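Local coordinates for Ac-ASP-7 (Ancylostoma caninum, PDB 3S6S), which is a hookworm secreted protein of the SCP/TAPS (pathogenesis-related) family, of unknown function but probably involved in the interaction of the parasite with its host, at residues Arg107-Gly121 and Trp136-Phe150. Sequence-based numbering, arbitrary orientation.
Sequences RQVVYPKATRFGCSG and WVCVYDKKPKDGESF
Tyr111 fills a hollow lined by Pro144, Lys142, Glu148 and Phe150. Pro144 CB sits over the centre of one ring face, 3.6 Å from the centroid, a CH-pi contact. The Phe150 ring approaches obliquely, planes at 34°, and takes Pro112 CD over its face. At the far end of the pocket Tyr111 OH donates to Glu148 OE2 (2.5 Å) and accepts from Lys142 NZ (2.9 Å), two bonds that should limit its rotation. The type II turn from Lys145 to Glu148, closed by Glu148 N on Lys145 O, is braced by a second bond from Lys145 N to Glu148 OE1; Arg107 NH2 also reaches Lys145 O, which lies in the guanidinium plane, at 2.8 Å.

Gln108 is a second bump: CG lies over the centre of the Tyr140 ring, 3.5 Å from the centroid. The chain bends at chi2 (69°), the amide lies within 17° of that ring's plane, and NE2 makes a nearly straight bond to Lys142 O (2.8 Å).

Where the strands begin to pair, the Asp141 carboxylate receives Thr115 N on OD2 (3.0 Å) and Thr115 OG1 on OD1. Antiparallel pairing then runs to Gly121, whose CA rests over the Trp136 six-membered ring. The Cys119-Cys138 disulfide links a non-hydrogen-bonded pair, on the same sheet face as Phe117 and Tyr140.

Strands 116-123 and 133-140 form the central hairpin of the mixed sheet, between strands 51-53 and 76-83. Helix 16-34 packs on the disulfide face, its His26 bonding Tyr140 OH together with Thr78, and helix 54-65 covers the face bearing Ser120 and Val137, an alpha-beta-alpha sandwich consistent with the SCP/TAPS fold.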
ATOM      1  N   ARG A 107       0.631  -8.911   5.020  1.00 25.68           N
ATOM      2  CA  ARG A 107       2.050  -9.072   4.719  1.00 27.97           C
ATOM      3  C   ARG A 107       2.511  -8.153   3.595  1.00 29.42           C
ATOM      4  O   ARG A 107       3.578  -7.545   3.686  1.00 27.02           O
ATOM      5  CB  ARG A 107       2.377 -10.503   4.320  1.00 29.51           C
ATOM      6  CG  ARG A 107       2.753 -11.398   5.453  1.00 33.08           C
ATOM      7  CD  ARG A 107       3.406 -12.644   4.878  1.00 37.60           C
ATOM      8  NE  ARG A 107       4.847 -12.587   5.041  1.00 35.48           N
ATOM      9  CZ  ARG A 107       5.719 -12.855   4.086  1.00 40.58           C
ATOM     10  NH1 ARG A 107       5.285 -13.221   2.878  1.00 37.46           N
ATOM     11  NH2 ARG A 107       7.022 -12.771   4.353  1.00 34.78           N
ATOM     12  N   GLN A 108       1.723  -8.070   2.525  1.00 26.65           N
ATOM     13  CA  GLN A 108       2.071  -7.176   1.425  1.00 25.60           C
ATOM     14  C   GLN A 108       1.945  -5.700   1.831  1.00 25.28           C
ATOM     15  O   GLN A 108       2.847  -4.897   1.594  1.00 24.31           O
ATOM     16  CB  GLN A 108       1.208  -7.469   0.201  1.00 23.31           C
ATOM     17  CG  GLN A 108       1.439  -6.499  -0.938  1.00 24.46           C
ATOM     18  CD  GLN A 108       2.815  -6.654  -1.576  1.00 29.42           C
ATOM     19  OE1 GLN A 108       3.068  -7.619  -2.320  1.00 27.80           O
ATOM     20  NE2 GLN A 108       3.717  -5.704  -1.290  1.00 24.21           N
ATOM     21  N   VAL A 109       0.819  -5.364   2.455  1.00 26.31           N
ATOM     22  CA  VAL A 109       0.507  -4.001   2.874  1.00 24.98           C
ATOM     23  C   VAL A 109       1.638  -3.387   3.689  1.00 26.77           C
ATOM     24  O   VAL A 109       1.934  -2.192   3.612  1.00 26.27           O
ATOM     25  CB  VAL A 109      -0.759  -4.012   3.753  1.00 25.42           C
ATOM     26  CG1 VAL A 109      -0.985  -2.648   4.424  1.00 24.08           C
ATOM     27  CG2 VAL A 109      -1.963  -4.439   2.914  1.00 23.26           C
ATOM     28  N   VAL A 110       2.308  -4.247   4.425  1.00 26.11           N
ATOM     29  CA  VAL A 110       3.123  -3.842   5.552  1.00 28.78           C
ATOM     30  C   VAL A 110       4.638  -4.068   5.316  1.00 29.58           C
ATOM     31  O   VAL A 110       5.466  -3.662   6.128  1.00 32.05           O
ATOM     32  CB  VAL A 110       2.549  -4.581   6.798  1.00 31.29           C
ATOM     33  CG1 VAL A 110       3.592  -5.357   7.577  1.00 30.90           C
ATOM     34  CG2 VAL A 110       1.713  -3.628   7.640  1.00 26.98           C
ATOM     35  N   TYR A 111       4.965  -4.688   4.176  1.00 25.36           N
ATOM     36  CA  TYR A 111       6.327  -5.011   3.752  1.00 28.13           C
ATOM     37  C   TYR A 111       7.184  -3.756   3.622  1.00 31.67           C
ATOM     38  O   TYR A 111       6.954  -2.944   2.731  1.00 28.88           O
ATOM     39  CB  TYR A 111       6.265  -5.722   2.390  1.00 26.14           C
ATOM     40  CG  TYR A 111       7.586  -6.194   1.827  1.00 26.50           C
ATOM     41  CD1 TYR A 111       7.804  -6.216   0.459  1.00 29.18           C
ATOM     42  CD2 TYR A 111       8.604  -6.650   2.659  1.00 29.25           C
ATOM     43  CE1 TYR A 111       9.012  -6.662  -0.067  1.00 31.01           C
ATOM     44  CE2 TYR A 111       9.808  -7.086   2.148  1.00 25.61           C
ATOM     45  CZ  TYR A 111      10.007  -7.088   0.787  1.00 31.45           C
ATOM     46  OH  TYR A 111      11.202  -7.537   0.272  1.00 34.22           O
ATOM     47  N   PRO A 112       8.190  -3.601   4.502  1.00 33.91           N
ATOM     48  CA  PRO A 112       8.975  -2.354   4.590  1.00 28.58           C
ATOM     49  C   PRO A 112       9.741  -1.978   3.323  1.00 28.18           C
ATOM     50  O   PRO A 112      10.144  -0.829   3.204  1.00 31.74           O
ATOM     51  CB  PRO A 112       9.950  -2.634   5.739  1.00 30.75           C
ATOM     52  CG  PRO A 112       9.277  -3.699   6.555  1.00 32.51           C
ATOM     53  CD  PRO A 112       8.561  -4.562   5.555  1.00 30.02           C
ATOM     54  N   LYS A 113       9.905  -2.904   2.379  1.00 30.02           N
ATOM     55  CA  LYS A 113      10.711  -2.629   1.187  1.00 30.22           C
ATOM     56  C   LYS A 113       9.894  -2.360  -0.075  1.00 30.67           C
ATOM     57  O   LYS A 113      10.454  -2.096  -1.142  1.00 27.70           O
ATOM     58  CB  LYS A 113      11.734  -3.740   0.954  1.00 31.58           C
ATOM     59  CG  LYS A 113      12.717  -3.864   2.103  1.00 34.75           C
ATOM     60  CD  LYS A 113      13.743  -4.985   1.920  1.00 33.59           C
ATOM     61  CE  LYS A 113      14.729  -4.974   3.102  1.00 29.43           C
ATOM     62  NZ  LYS A 113      15.680  -6.107   3.043  1.00 36.90           N
ATOM     63  N   ALA A 114       8.572  -2.438   0.038  1.00 28.41           N
ATOM     64  CA  ALA A 114       7.716  -1.888  -1.006  1.00 28.89           C
ATOM     65  C   ALA A 114       7.818  -0.363  -0.916  1.00 24.80           C
ATOM     66  O   ALA A 114       7.948   0.176   0.173  1.00 27.59           O
ATOM     67  CB  ALA A 114       6.263  -2.364  -0.832  1.00 24.10           C
ATOM     68  N   THR A 115       7.772   0.328  -2.048  1.00 23.57           N
ATOM     69  CA  THR A 115       7.944   1.781  -2.055  1.00 22.17           C
ATOM     70  C   THR A 115       6.875   2.525  -2.837  1.00 27.21           C
ATOM     71  O   THR A 115       6.799   3.761  -2.767  1.00 27.05           O
ATOM     72  CB  THR A 115       9.298   2.204  -2.656  1.00 25.21           C
ATOM     73  OG1 THR A 115       9.262   2.061  -4.078  1.00 22.23           O
ATOM     74  CG2 THR A 115      10.440   1.401  -2.065  1.00 25.42           C
ATOM     75  N   ARG A 116       6.074   1.788  -3.610  1.00 23.39           N
ATOM     76  CA  ARG A 116       4.954   2.391  -4.309  1.00 26.06           C
ATOM     77  C   ARG A 116       3.866   1.384  -4.639  1.00 26.42           C
ATOM     78  O   ARG A 116       4.123   0.173  -4.704  1.00 27.34           O
ATOM     79  CB  ARG A 116       5.397   3.180  -5.554  1.00 28.70           C
ATOM     80  CG  ARG A 116       6.278   2.444  -6.516  1.00 30.15           C
ATOM     81  CD  ARG A 116       6.445   3.250  -7.803  1.00 31.31           C
ATOM     82  NE  ARG A 116       7.609   4.127  -7.777  1.00 36.08           N
ATOM     83  CZ  ARG A 116       7.675   5.301  -8.411  1.00 40.36           C
ATOM     84  NH1 ARG A 116       6.634   5.745  -9.113  1.00 31.64           N
ATOM     85  NH2 ARG A 116       8.775   6.041  -8.332  1.00 37.26           N
ATOM     86  N   PHE A 117       2.650   1.902  -4.812  1.00 20.88           N
ATOM     87  CA  PHE A 117       1.485   1.094  -5.106  1.00 22.25           C
ATOM     88  C   PHE A 117       0.407   1.959  -5.741  1.00 25.47           C
ATOM     89  O   PHE A 117       0.478   3.179  -5.695  1.00 28.03           O
ATOM     90  CB  PHE A 117       0.935   0.437  -3.830  1.00 22.30           C
ATOM     91  CG  PHE A 117       0.093   1.359  -2.961  1.00 25.04           C
ATOM     92  CD1 PHE A 117       0.525   2.640  -2.634  1.00 27.33           C
ATOM     93  CD2 PHE A 117      -1.129   0.934  -2.461  1.00 26.21           C
ATOM     94  CE1 PHE A 117      -0.247   3.468  -1.811  1.00 23.91           C
ATOM     95  CE2 PHE A 117      -1.908   1.760  -1.650  1.00 21.91           C
ATOM     96  CZ  PHE A 117      -1.465   3.028  -1.327  1.00 24.33           C
ATOM     97  N   GLY A 118      -0.596   1.304  -6.310  1.00 23.18           N
ATOM     98  CA  GLY A 118      -1.794   1.947  -6.789  1.00 23.74           C
ATOM     99  C   GLY A 118      -2.947   0.953  -6.735  1.00 26.16           C
ATOM    100  O   GLY A 118      -2.726  -0.263  -6.759  1.00 22.73           O
ATOM    101  N   CYS A 119      -4.179   1.460  -6.651  1.00 24.96           N
ATOM    102  CA  CYS A 119      -5.338   0.578  -6.549  1.00 27.86           C
ATOM    103  C   CYS A 119      -6.444   0.990  -7.503  1.00 28.69           C
ATOM    104  O   CYS A 119      -6.524   2.136  -7.933  1.00 27.93           O
ATOM    105  CB  CYS A 119      -5.880   0.557  -5.119  1.00 24.44           C
ATOM    106  SG  CYS A 119      -4.599   0.409  -3.858  1.00 27.86           S
ATOM    107  N   SER A 120      -7.301   0.042  -7.827  1.00 26.10           N
ATOM    108  CA  SER A 120      -8.459   0.346  -8.635  1.00 28.84           C
ATOM    109  C   SER A 120      -9.589  -0.529  -8.155  1.00 28.78           C
ATOM    110  O   SER A 120      -9.357  -1.575  -7.549  1.00 29.64           O
ATOM    111  CB  SER A 120      -8.168   0.088 -10.110  1.00 29.75           C
ATOM    112  OG  SER A 120      -9.308   0.381 -10.893  1.00 28.69           O
ATOM    113  N   GLY A 121     -10.819  -0.100  -8.402  1.00 33.39           N
ATOM    114  CA  GLY A 121     -11.977  -0.885  -8.006  1.00 34.33           C
ATOM    115  C   GLY A 121     -13.071  -0.884  -9.050  1.00 37.39           C
ATOM    116  O   GLY A 121     -13.048  -0.094  -9.992  1.00 40.84           O
ATOM    117  N   TRP A 136     -11.814  -4.364  -5.137  1.00 31.26           N
ATOM    118  CA  TRP A 136     -10.584  -3.583  -5.263  1.00 28.66           C
ATOM    119  C   TRP A 136      -9.366  -4.490  -5.464  1.00 30.19           C
ATOM    120  O   TRP A 136      -9.265  -5.553  -4.849  1.00 29.69           O
ATOM    121  CB  TRP A 136     -10.372  -2.722  -4.017  1.00 25.87           C
ATOM    122  CG  TRP A 136     -11.387  -1.633  -3.872  1.00 30.36           C
ATOM    123  CD1 TRP A 136     -12.615  -1.718  -3.258  1.00 34.65           C
ATOM    124  CD2 TRP A 136     -11.281  -0.292  -4.364  1.00 29.09           C
ATOM    125  NE1 TRP A 136     -13.269  -0.510  -3.335  1.00 30.25           N
ATOM    126  CE2 TRP A 136     -12.476   0.380  -4.013  1.00 32.49           C
ATOM    127  CE3 TRP A 136     -10.299   0.404  -5.077  1.00 27.57           C
ATOM    128  CZ2 TRP A 136     -12.706   1.716  -4.341  1.00 35.94           C
ATOM    129  CZ3 TRP A 136     -10.534   1.734  -5.409  1.00 34.71           C
ATOM    130  CH2 TRP A 136     -11.729   2.373  -5.042  1.00 34.11           C
ATOM    131  N   VAL A 137      -8.449  -4.093  -6.340  1.00 28.48           N
ATOM    132  CA  VAL A 137      -7.103  -4.627  -6.215  1.00 24.48           C
ATOM    133  C   VAL A 137      -6.087  -3.526  -6.006  1.00 23.13           C
ATOM    134  O   VAL A 137      -6.232  -2.413  -6.513  1.00 25.56           O
ATOM    135  CB  VAL A 137      -6.661  -5.669  -7.340  1.00 27.20           C
ATOM    136  CG1 VAL A 137      -7.841  -6.183  -8.152  1.00 25.80           C
ATOM    137  CG2 VAL A 137      -5.544  -5.135  -8.214  1.00 20.49           C
ATOM    138  N   CYS A 138      -5.075  -3.845  -5.206  1.00 26.20           N
ATOM    139  CA  CYS A 138      -3.873  -3.033  -5.124  1.00 24.92           C
ATOM    140  C   CYS A 138      -2.679  -3.797  -5.682  1.00 26.00           C
ATOM    141  O   CYS A 138      -2.543  -5.027  -5.532  1.00 24.36           O
ATOM    142  CB  CYS A 138      -3.599  -2.568  -3.702  1.00 22.79           C
ATOM    143  SG  CYS A 138      -4.869  -1.460  -3.078  1.00 21.98           S
ATOM    144  N   VAL A 139      -1.833  -3.028  -6.342  1.00 23.03           N
ATOM    145  CA  VAL A 139      -0.636  -3.501  -6.984  1.00 25.09           C
ATOM    146  C   VAL A 139       0.538  -2.747  -6.366  1.00 25.42           C
ATOM    147  O   VAL A 139       0.495  -1.515  -6.182  1.00 21.61           O
ATOM    148  CB  VAL A 139      -0.708  -3.265  -8.518  1.00 24.55           C
ATOM    149  CG1 VAL A 139       0.679  -3.186  -9.112  1.00 24.05           C
ATOM    150  CG2 VAL A 139      -1.569  -4.356  -9.193  1.00 22.77           C
ATOM    151  N   TYR A 140       1.571  -3.507  -6.026  1.00 24.07           N
ATOM    152  CA  TYR A 140       2.726  -2.988  -5.320  1.00 24.63           C
ATOM    153  C   TYR A 140       3.973  -3.240  -6.140  1.00 25.46           C
ATOM    154  O   TYR A 140       4.046  -4.212  -6.880  1.00 24.01           O
ATOM    155  CB  TYR A 140       2.848  -3.666  -3.965  1.00 25.37           C
ATOM    156  CG  TYR A 140       1.572  -3.599  -3.163  1.00 27.16           C
ATOM    157  CD1 TYR A 140       0.479  -4.377  -3.512  1.00 24.13           C
ATOM    158  CD2 TYR A 140       1.459  -2.762  -2.056  1.00 23.71           C
ATOM    159  CE1 TYR A 140      -0.683  -4.330  -2.791  1.00 23.08           C
ATOM    160  CE2 TYR A 140       0.288  -2.713  -1.325  1.00 23.26           C
ATOM    161  CZ  TYR A 140      -0.774  -3.503  -1.703  1.00 21.50           C
ATOM    162  OH  TYR A 140      -1.943  -3.467  -1.005  1.00 21.67           O
ATOM    163  N   ASP A 141       4.951  -2.349  -6.028  1.00 26.09           N
ATOM    164  CA  ASP A 141       6.155  -2.507  -6.819  1.00 26.46           C
ATOM    165  C   ASP A 141       6.994  -3.654  -6.276  1.00 26.19           C
ATOM    166  O   ASP A 141       7.745  -4.280  -7.017  1.00 28.54           O
ATOM    167  CB  ASP A 141       6.953  -1.199  -6.912  1.00 24.56           C
ATOM    168  CG  ASP A 141       7.593  -0.785  -5.587  1.00 25.81           C
ATOM    169  OD1 ASP A 141       8.567  -0.006  -5.645  1.00 26.47           O
ATOM    170  OD2 ASP A 141       7.142  -1.214  -4.504  1.00 19.42           O
ATOM    171  N   LYS A 142       6.854  -3.948  -4.989  1.00 24.39           N
ATOM    172  CA  LYS A 142       7.638  -5.029  -4.413  1.00 26.43           C
ATOM    173  C   LYS A 142       6.840  -5.999  -3.534  1.00 27.75           C
ATOM    174  O   LYS A 142       6.156  -5.612  -2.592  1.00 28.19           O
ATOM    175  CB  LYS A 142       8.872  -4.499  -3.682  1.00 30.10           C
ATOM    176  CG  LYS A 142       9.926  -5.577  -3.475  1.00 32.59           C
ATOM    177  CD  LYS A 142      11.226  -5.010  -2.921  1.00 40.26           C
ATOM    178  CE  LYS A 142      12.389  -6.013  -3.045  1.00 32.70           C
ATOM    179  NZ  LYS A 142      12.057  -7.356  -2.481  1.00 34.55           N
ATOM    180  N   LYS A 143       6.955  -7.275  -3.878  1.00 29.33           N
ATOM    181  CA  LYS A 143       6.264  -8.364  -3.225  1.00 28.53           C
ATOM    182  C   LYS A 143       7.217  -9.066  -2.282  1.00 29.96           C
ATOM    183  O   LYS A 143       8.310  -9.423  -2.684  1.00 29.48           O
ATOM    184  CB  LYS A 143       5.818  -9.350  -4.295  1.00 29.74           C
ATOM    185  CG  LYS A 143       5.273 -10.637  -3.762  1.00 28.53           C
ATOM    186  CD  LYS A 143       4.788 -11.456  -4.912  1.00 30.60           C
ATOM    187  CE  LYS A 143       3.962 -12.646  -4.453  1.00 38.83           C
ATOM    188  NZ  LYS A 143       3.663 -13.534  -5.624  1.00 47.39           N
ATOM    189  N   PRO A 144       6.818  -9.271  -1.017  1.00 32.54           N
ATOM    190  CA  PRO A 144       7.744  -9.972  -0.123  1.00 30.98           C
ATOM    191  C   PRO A 144       7.788 -11.453  -0.495  1.00 37.21           C
ATOM    192  O   PRO A 144       6.920 -11.906  -1.238  1.00 35.44           O
ATOM    193  CB  PRO A 144       7.086  -9.804   1.237  1.00 31.51           C
ATOM    194  CG  PRO A 144       5.617  -9.762   0.921  1.00 29.25           C
ATOM    195  CD  PRO A 144       5.514  -9.016  -0.379  1.00 26.58           C
ATOM    196  N   LYS A 145       8.782 -12.195  -0.014  1.00 41.07           N
ATOM    197  CA  LYS A 145       8.736 -13.649  -0.164  1.00 40.40           C
ATOM    198  C   LYS A 145       8.429 -14.327   1.154  1.00 38.24           C
ATOM    199  O   LYS A 145       8.583 -13.746   2.221  1.00 35.62           O
ATOM    200  CB  LYS A 145       9.991 -14.257  -0.820  1.00 39.91           C
ATOM    201  CG  LYS A 145      11.169 -13.333  -1.045  1.00 43.77           C
ATOM    202  CD  LYS A 145      12.037 -13.862  -2.191  1.00 49.06           C
ATOM    203  CE  LYS A 145      12.178 -15.390  -2.104  1.00 55.04           C
ATOM    204  NZ  LYS A 145      12.718 -16.006  -3.351  1.00 52.81           N
ATOM    205  N   ASP A 146       7.964 -15.563   1.071  1.00 42.50           N
ATOM    206  CA  ASP A 146       7.566 -16.278   2.264  1.00 40.12           C
ATOM    207  C   ASP A 146       8.762 -16.474   3.174  1.00 38.82           C
ATOM    208  O   ASP A 146       9.866 -16.780   2.716  1.00 35.95           O
ATOM    209  CB  ASP A 146       6.886 -17.587   1.890  1.00 44.40           C
ATOM    210  CG  ASP A 146       5.552 -17.352   1.201  1.00 56.15           C
ATOM    211  OD1 ASP A 146       5.554 -17.128  -0.031  1.00 58.61           O
ATOM    212  OD2 ASP A 146       4.510 -17.343   1.899  1.00 55.56           O
ATOM    213  N   GLY A 147       8.538 -16.244   4.461  1.00 33.37           N
ATOM    214  CA  GLY A 147       9.593 -16.319   5.440  1.00 39.16           C
ATOM    215  C   GLY A 147      10.535 -15.127   5.473  1.00 37.72           C
ATOM    216  O   GLY A 147      11.287 -14.986   6.425  1.00 40.71           O
ATOM    217  N   GLU A 148      10.513 -14.281   4.447  1.00 37.25           N
ATOM    218  CA  GLU A 148      11.352 -13.083   4.447  1.00 36.96           C
ATOM    219  C   GLU A 148      11.138 -12.279   5.728  1.00 34.55           C
ATOM    220  O   GLU A 148      10.004 -12.023   6.125  1.00 32.80           O
ATOM    221  CB  GLU A 148      11.092 -12.207   3.215  1.00 35.09           C
ATOM    222  CG  GLU A 148      11.933 -10.939   3.197  1.00 30.84           C
ATOM    223  CD  GLU A 148      11.827 -10.152   1.907  1.00 33.46           C
ATOM    224  OE1 GLU A 148      11.140 -10.606   0.968  1.00 36.40           O
ATOM    225  OE2 GLU A 148      12.446  -9.070   1.820  1.00 35.52           O
ATOM    226  N   SER A 149      12.231 -11.900   6.381  1.00 37.05           N
ATOM    227  CA  SER A 149      12.141 -11.095   7.601  1.00 40.48           C
ATOM    228  C   SER A 149      11.846  -9.625   7.266  1.00 37.30           C
ATOM    229  O   SER A 149      12.379  -9.082   6.297  1.00 30.09           O
ATOM    230  CB  SER A 149      13.431 -11.198   8.425  1.00 36.64           C
ATOM    231  OG  SER A 149      13.296 -10.477   9.650  1.00 47.82           O
ATOM    232  N   PHE A 150      10.993  -8.996   8.070  1.00 34.27           N
ATOM    233  CA  PHE A 150      10.591  -7.610   7.840  1.00 38.34           C
ATOM    234  C   PHE A 150      11.253  -6.646   8.824  1.00 41.86           C
ATOM    235  O   PHE A 150      11.208  -5.435   8.625  1.00 41.01           O
ATOM    236  CB  PHE A 150       9.064  -7.445   7.939  1.00 36.40           C
ATOM    237  CG  PHE A 150       8.304  -8.002   6.770  1.00 34.66           C
ATOM    238  CD1 PHE A 150       8.954  -8.690   5.752  1.00 30.22           C
ATOM    239  CD2 PHE A 150       6.927  -7.831   6.685  1.00 33.21           C
ATOM    240  CE1 PHE A 150       8.244  -9.196   4.676  1.00 32.24           C
ATOM    241  CE2 PHE A 150       6.207  -8.339   5.602  1.00 30.71           C
ATOM    242  CZ  PHE A 150       6.868  -9.017   4.595  1.00 28.75           C
TER